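Local coordinates for periplasmic binding protein (Veillonella parvula, PDB 4LJS) that probably binds a solute, such as a metal chelate, outside the cytoplasmic membrane and delivers it to an ABC transporter for uptake, at residues K77-P81 against E82-A86; G296-L299 against L300-I303. All blocks are in the same frame, centred on the assembly; numbering follows the deposited sequence.

Interaction 1: residues K77-P81 against E82-A86; sequences KYVRP and EYREA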
ATOM      1  N   LYS A  77       2.185  14.818  -5.853  1.00 36.48           N
ATOM      2  CA  LYS A  77       0.728  14.838  -5.691  1.00 40.12           C
ATOM      3  C   LYS A  77       0.158  13.477  -5.285  1.00 41.10           C
ATOM      4  O   LYS A  77      -0.968  13.394  -4.811  1.00 40.44           O
ATOM      5  CB  LYS A  77       0.032  15.297  -6.972  1.00 41.50           C
ATOM      6  CG  LYS A  77       0.267  16.747  -7.346  1.00 57.27           C
ATOM      7  CD  LYS A  77      -0.331  17.029  -8.719  1.00 70.00           C
ATOM      8  CE  LYS A  77       0.055  18.402  -9.239  1.00 75.96           C
ATOM      9  NZ  LYS A  77      -0.340  18.566 -10.667  1.00 79.72           N
ATOM     10  N   TYR A  78       0.932  12.418  -5.490  1.00 39.63           N
ATOM     11  CA  TYR A  78       0.492  11.073  -5.139  1.00 38.33           C
ATOM     12  C   TYR A  78       0.757  10.792  -3.673  1.00 35.15           C
ATOM     13  O   TYR A  78       0.283   9.806  -3.141  1.00 28.85           O
ATOM     14  CB  TYR A  78       1.229  10.029  -5.970  1.00 40.29           C
ATOM     15  CG  TYR A  78       0.905  10.055  -7.440  1.00 51.54           C
ATOM     16  CD1 TYR A  78       1.403  11.051  -8.261  1.00 54.31           C
ATOM     17  CD2 TYR A  78       0.115   9.068  -8.010  1.00 55.84           C
ATOM     18  CE1 TYR A  78       1.112  11.074  -9.604  1.00 58.20           C
ATOM     19  CE2 TYR A  78      -0.176   9.080  -9.357  1.00 57.65           C
ATOM     20  CZ  TYR A  78       0.327  10.085 -10.150  1.00 54.68           C
ATOM     21  OH  TYR A  78       0.037  10.106 -11.495  1.00 53.68           O
ATOM     22  N   VAL A  79       1.544  11.652  -3.036  1.00 36.71           N
ATOM     23  CA  VAL A  79       1.846  11.524  -1.617  1.00 37.74           C
ATOM     24  C   VAL A  79       0.754  12.243  -0.824  1.00 42.22           C
ATOM     25  O   VAL A  79       0.256  13.281  -1.271  1.00 41.78           O
ATOM     26  CB  VAL A  79       3.240  12.134  -1.308  1.00 40.51           C
ATOM     27  CG1 VAL A  79       3.531  12.141   0.184  1.00 40.03           C
ATOM     28  CG2 VAL A  79       4.318  11.372  -2.057  1.00 33.23           C
ATOM     29  N   ARG A  80       0.363  11.688   0.326  1.00 40.46           N
ATOM     30  CA  ARG A  80      -0.611  12.346   1.209  1.00 46.03           C
ATOM     31  C   ARG A  80      -0.158  13.769   1.506  1.00 41.00           C
ATOM     32  O   ARG A  80       1.022  13.990   1.775  1.00 37.22           O
ATOM     33  CB  ARG A  80      -0.774  11.593   2.538  1.00 45.87           C
ATOM     34  CG  ARG A  80      -1.649  10.369   2.472  1.00 59.56           C
ATOM     35  CD  ARG A  80      -1.812   9.703   3.835  1.00 60.31           C
ATOM     36  NE  ARG A  80      -2.709  10.447   4.709  1.00 66.02           N
ATOM     37  CZ  ARG A  80      -4.034  10.317   4.700  1.00 77.11           C
ATOM     38  NH1 ARG A  80      -4.610   9.473   3.857  1.00 85.38           N
ATOM     39  NH2 ARG A  80      -4.784  11.031   5.530  1.00 72.20           N
ATOM     40  N   PRO A  81      -1.094  14.734   1.453  1.00 39.11           N
ATOM     41  CA  PRO A  81      -0.789  16.161   1.638  1.00 35.72           C
ATOM     42  C   PRO A  81       0.138  16.431   2.829  1.00 39.36           C
ATOM     43  O   PRO A  81       1.115  17.164   2.677  1.00 46.59           O
ATOM     44  CB  PRO A  81      -2.172  16.787   1.876  1.00 35.38           C
ATOM     45  CG  PRO A  81      -3.113  15.895   1.133  1.00 39.95           C
ATOM     46  CD  PRO A  81      -2.532  14.497   1.218  1.00 37.63           C
ATOM     47  N   GLU A  82      -0.141  15.814   3.976  1.00 39.93           N
ATOM     48  CA  GLU A  82       0.637  16.044   5.194  1.00 45.16           C
ATOM     49  C   GLU A  82       2.043  15.461   5.156  1.00 47.12           C
ATOM     50  O   GLU A  82       2.862  15.774   6.016  1.00 51.92           O
ATOM     51  CB  GLU A  82      -0.096  15.490   6.419  1.00 49.89           C
ATOM     52  CG  GLU A  82      -0.193  13.980   6.448  1.00 58.13           C
ATOM     53  CD  GLU A  82      -1.607  13.488   6.200  1.00 72.70           C
ATOM     54  OE1 GLU A  82      -2.058  12.578   6.935  1.00 77.07           O
ATOM     55  OE2 GLU A  82      -2.265  14.017   5.273  1.00 71.15           O
ATOM     56  N   TYR A  83       2.319  14.611   4.170  1.00 43.20           N
ATOM     57  CA  TYR A  83       3.641  14.007   4.025  1.00 44.39           C
ATOM     58  C   TYR A  83       4.441  14.624   2.873  1.00 43.01           C
ATOM     59  O   TYR A  83       5.595  14.255   2.645  1.00 41.98           O
ATOM     60  CB  TYR A  83       3.521  12.489   3.827  1.00 39.73           C
ATOM     61  CG  TYR A  83       2.851  11.774   4.982  1.00 41.62           C
ATOM     62  CD1 TYR A  83       2.932  12.276   6.276  1.00 48.85           C
ATOM     63  CD2 TYR A  83       2.136  10.596   4.781  1.00 42.42           C
ATOM     64  CE1 TYR A  83       2.315  11.627   7.340  1.00 45.31           C
ATOM     65  CE2 TYR A  83       1.514   9.943   5.840  1.00 42.94           C
ATOM     66  CZ  TYR A  83       1.612  10.464   7.113  1.00 45.04           C
ATOM     67  OH  TYR A  83       1.005   9.819   8.167  1.00 58.71           O
ATOM     68  N   ARG A  84       3.837  15.564   2.153  1.00 45.60           N
ATOM     69  CA  ARG A  84       4.486  16.128   0.968  1.00 43.82           C
ATOM     70  C   ARG A  84       5.754  16.912   1.246  1.00 37.66           C
ATOM     71  O   ARG A  84       6.731  16.786   0.501  1.00 43.59           O
ATOM     72  CB  ARG A  84       3.520  16.978   0.152  1.00 37.16           C
ATOM     73  CG  ARG A  84       2.753  16.172  -0.855  1.00 39.17           C
ATOM     74  CD  ARG A  84       1.592  16.963  -1.392  1.00 42.25           C
ATOM     75  NE  ARG A  84       0.549  16.091  -1.910  1.00 42.61           N
ATOM     76  CZ  ARG A  84      -0.663  16.513  -2.239  1.00 41.91           C
ATOM     77  NH1 ARG A  84      -0.972  17.798  -2.098  1.00 38.99           N
ATOM     78  NH2 ARG A  84      -1.557  15.657  -2.710  1.00 40.27           N
ATOM     79  N   GLU A  85       5.738  17.731   2.296  1.00 39.99           N
ATOM     80  CA  GLU A  85       6.898  18.567   2.618  1.00 43.57           C
ATOM     81  C   GLU A  85       8.139  17.715   2.881  1.00 46.93           C
ATOM     82  O   GLU A  85       9.215  17.998   2.363  1.00 45.98           O
ATOM     83  CB  GLU A  85       6.618  19.472   3.817  1.00 43.82           C
ATOM     84  CG  GLU A  85       6.104  20.855   3.440  1.00 67.30           C
ATOM     85  CD  GLU A  85       6.252  21.874   4.562  1.00 78.15           C
ATOM     86  OE1 GLU A  85       5.854  23.041   4.359  1.00 85.44           O
ATOM     87  OE2 GLU A  85       6.768  21.513   5.643  1.00 78.33           O
ATOM     88  N   ALA A  86       7.973  16.667   3.682  1.00 45.86           N
ATOM     89  CA  ALA A  86       9.063  15.745   3.974  1.00 42.71           C
ATOM     90  C   ALA A  86       9.505  15.032   2.699  1.00 40.32           C
ATOM     91  O   ALA A  86      10.699  14.863   2.458  1.00 42.41           O
ATOM     92  CB  ALA A  86       8.631  14.730   5.034  1.00 34.45           C
TER
HETATM   93  O   HOH W   1       3.243  18.076   3.861  1.00 44.23           O
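R80 and Y83 form a tight turn: the amide N of Y83 donates to the carbonyl O of R80 over 2.8 Å. A second bond, from R84 N to P81 O at 3.2 Å, continues the turn, and the chain enters helix 84-89. P81 suits this position, since its ring fixes phi near the helical value and no partner is needed for its nitrogen. One water donates to P81 O and accepts from E85 N, bridging the carbonyl and amide that a regular helix would join directly.

R84 reaches back from the helix, its chain extended from CG to NE. R84 NE donates to V79 O at 2.9 Å, the oxygen lying 24° out of the guanidinium plane, while R84 NH2 makes weaker bonds to V79 O and to K77 O, the latter at 3.1 Å; P81 CA lies over one face. The arginine thus laces the helix start to the loop that follows strand 67-71, an outer strand of the parallel sheet in one lobe of this apparently two-lobed binding protein. A leucine in place of R84 would probably leave the carbonyls of V79 and K77 without these donors and the loop freer to move.

The main partner of R80 is D301, bridged through NH1, and E82 takes NE: R80 NE donates nearly straight (163°) to E82 OE1 at 3.1 Å. The carboxylate oxygen lies in the guanidinium plane but is met from above its own, the planes being 85° apart. Apolar V79 sets CG1 3.7 Å from Y83 CB, and Y83 packs on I59 and A60 of helix 52-60.

Interaction 2: residues G296-L299 against L300-I303; sequences GIRL and LDSI. Unlike the reference sequence in segment 300-303: S302 (reference Gly).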
ATOM      1  N   GLY A 296       1.372  -0.086   2.726  1.00 30.67           N
ATOM      2  CA  GLY A 296       1.940   0.412   3.966  1.00 31.16           C
ATOM      3  C   GLY A 296       0.955   1.372   4.618  1.00 33.67           C
ATOM      4  O   GLY A 296      -0.243   1.104   4.663  1.00 32.31           O
ATOM      5  N   ILE A 297       1.452   2.510   5.087  1.00 34.88           N
ATOM      6  CA  ILE A 297       0.611   3.505   5.757  1.00 36.19           C
ATOM      7  C   ILE A 297      -0.611   3.961   4.939  1.00 34.99           C
ATOM      8  O   ILE A 297      -1.606   4.390   5.515  1.00 31.89           O
ATOM      9  CB  ILE A 297       1.453   4.736   6.229  1.00 40.85           C
ATOM     10  CG1 ILE A 297       0.701   5.547   7.285  1.00 46.99           C
ATOM     11  CG2 ILE A 297       1.861   5.610   5.048  1.00 30.21           C
ATOM     12  CD1 ILE A 297       0.293   4.749   8.502  1.00 53.86           C
ATOM     13  N   ARG A 298      -0.551   3.839   3.609  1.00 32.32           N
ATOM     14  CA  ARG A 298      -1.649   4.305   2.751  1.00 31.31           C
ATOM     15  C   ARG A 298      -2.873   3.374   2.783  1.00 33.06           C
ATOM     16  O   ARG A 298      -3.898   3.634   2.136  1.00 30.18           O
ATOM     17  CB  ARG A 298      -1.181   4.539   1.304  1.00 28.26           C
ATOM     18  CG  ARG A 298      -0.090   5.606   1.154  1.00 36.46           C
ATOM     19  CD  ARG A 298      -0.532   6.946   1.740  1.00 34.14           C
ATOM     20  NE  ARG A 298      -1.680   7.497   1.026  1.00 34.28           N
ATOM     21  CZ  ARG A 298      -1.596   8.220  -0.086  1.00 40.45           C
ATOM     22  NH1 ARG A 298      -0.406   8.496  -0.630  1.00 31.61           N
ATOM     23  NH2 ARG A 298      -2.705   8.674  -0.656  1.00 40.93           N
ATOM     24  N   LEU A 299      -2.765   2.290   3.539  1.00 30.36           N
ATOM     25  CA  LEU A 299      -3.918   1.440   3.821  1.00 32.09           C
ATOM     26  C   LEU A 299      -5.073   2.254   4.440  1.00 38.07           C
ATOM     27  O   LEU A 299      -6.243   1.910   4.280  1.00 37.42           O
ATOM     28  CB  LEU A 299      -3.515   0.296   4.756  1.00 27.34           C
ATOM     29  CG  LEU A 299      -4.625  -0.669   5.185  1.00 29.38           C
ATOM     30  CD1 LEU A 299      -5.383  -1.213   3.972  1.00 30.37           C
ATOM     31  CD2 LEU A 299      -4.060  -1.801   6.005  1.00 26.19           C
ATOM     32  N   LEU A 300      -4.737   3.334   5.141  1.00 38.23           N
ATOM     33  CA  LEU A 300      -5.750   4.218   5.710  1.00 39.51           C
ATOM     34  C   LEU A 300      -6.680   4.798   4.642  1.00 40.38           C
ATOM     35  O   LEU A 300      -7.889   4.909   4.861  1.00 40.98           O
ATOM     36  CB  LEU A 300      -5.098   5.346   6.515  1.00 41.43           C
ATOM     37  CG  LEU A 300      -6.068   6.322   7.192  1.00 50.57           C
ATOM     38  CD1 LEU A 300      -7.052   5.579   8.111  1.00 42.51           C
ATOM     39  CD2 LEU A 300      -5.321   7.419   7.953  1.00 49.72           C
ATOM     40  N   ASP A 301      -6.114   5.163   3.492  1.00 37.33           N
ATOM     41  CA  ASP A 301      -6.899   5.718   2.386  1.00 35.85           C
ATOM     42  C   ASP A 301      -7.925   4.706   1.863  1.00 35.91           C
ATOM     43  O   ASP A 301      -9.080   5.054   1.593  1.00 34.82           O
ATOM     44  CB  ASP A 301      -5.986   6.169   1.235  1.00 38.45           C
ATOM     45  CG  ASP A 301      -5.115   7.359   1.599  1.00 52.92           C
ATOM     46  OD1 ASP A 301      -4.061   7.160   2.238  1.00 61.42           O
ATOM     47  OD2 ASP A 301      -5.472   8.496   1.233  1.00 64.94           O
ATOM     48  N   SER A 302      -7.499   3.455   1.704  1.00 29.38           N
ATOM     49  CA  SER A 302      -8.402   2.429   1.194  1.00 36.20           C
ATOM     50  C   SER A 302      -9.478   2.034   2.201  1.00 37.15           C
ATOM     51  O   SER A 302     -10.628   1.821   1.814  1.00 39.32           O
ATOM     52  CB  SER A 302      -7.646   1.199   0.700  1.00 37.60           C
ATOM     53  OG  SER A 302      -6.717   0.715   1.648  1.00 43.45           O
ATOM     54  N   ILE A 303      -9.109   1.943   3.479  1.00 34.59           N
ATOM     55  CA  ILE A 303     -10.092   1.713   4.539  1.00 37.66           C
ATOM     56  C   ILE A 303     -11.216   2.746   4.464  1.00 36.87           C
ATOM     57  O   ILE A 303     -12.396   2.401   4.494  1.00 40.90           O
ATOM     58  CB  ILE A 303      -9.458   1.775   5.944  1.00 37.31           C
ATOM     59  CG1 ILE A 303      -8.609   0.534   6.213  1.00 37.14           C
ATOM     60  CG2 ILE A 303     -10.539   1.866   7.011  1.00 30.27           C
ATOM     61  CD1 ILE A 303      -7.750   0.663   7.460  1.00 34.88           C
TER
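R298 and D301, three residues apart at the start of helix 299-310, form a buried salt bridge. R298 NE donates to D301 OD1 over 2.7 Å, nearly straight at 171°. The oxygen lies almost in the guanidinium plane, yet the bond meets the carboxylate from above, and the two flat groups stand 58° apart. The second arm, R298 NH2 to D301 OD2, is weak at 3.4 Å, consistent with that twist. Bends at chi2 and chi3 fold the arginine chain over, turning NE towards an acid one turn on. An arginine suits the spot because it can serve several acceptors at once: its strongest partner is E56 of helix 52-60, which forms a salt bridge with NH1, while D301 has a second partner in R80. Shared in this way, the buried charges would be expected to offset one another.

L299 is the first residue of the helix, which follows a short 3-10 segment at 297-298. The change from 3-10 to alpha is visible in the bonding: L300 N reaches I297 O weakly, at 3.3 Å, whereas I303 N meets L299 O at 3.0 Å, nearly along the C=O axis, in the first i to i+4 bond of this stretch. S302, where the reference sequence has glycine, hydrogen-bonds through OG to A291 O, and L299 O, 2.9 Å from S302 OG, is a competing acceptor for its one proton. The side chain of L299 approaches I303 obliquely, L299 CG to I303 CD1 at 4.1 Å, and L299 CD1 lies 3.3 Å from S302 OG. Apolar residues suit L299 and I303, whose side chains meet M151 of helix 151-164 in a buried setting, and I303 reaches on to M178 and S181 of the long helix 168-188.

In the fold
From the N terminus the chain runs through strand 47-50, helix 52-60 and strand 67-71 before interaction 1 closes the turn into helix 84-89. Some two hundred residues later, after the second sheet has been built and strand 284-288 left behind, interaction 2 opens helix 299-310. The two are in series, neither nesting nor crossing, yet they touch in space: a salt bridge joins them, and R298 NH1 probably bonds to Y78 O. E56 of helix 52-60 serves both, accepting from R80 N and pairing with R298. Residues 77-86 are thereby fastened to the C-terminal helix, which also packs on helices 151-164 and 168-188.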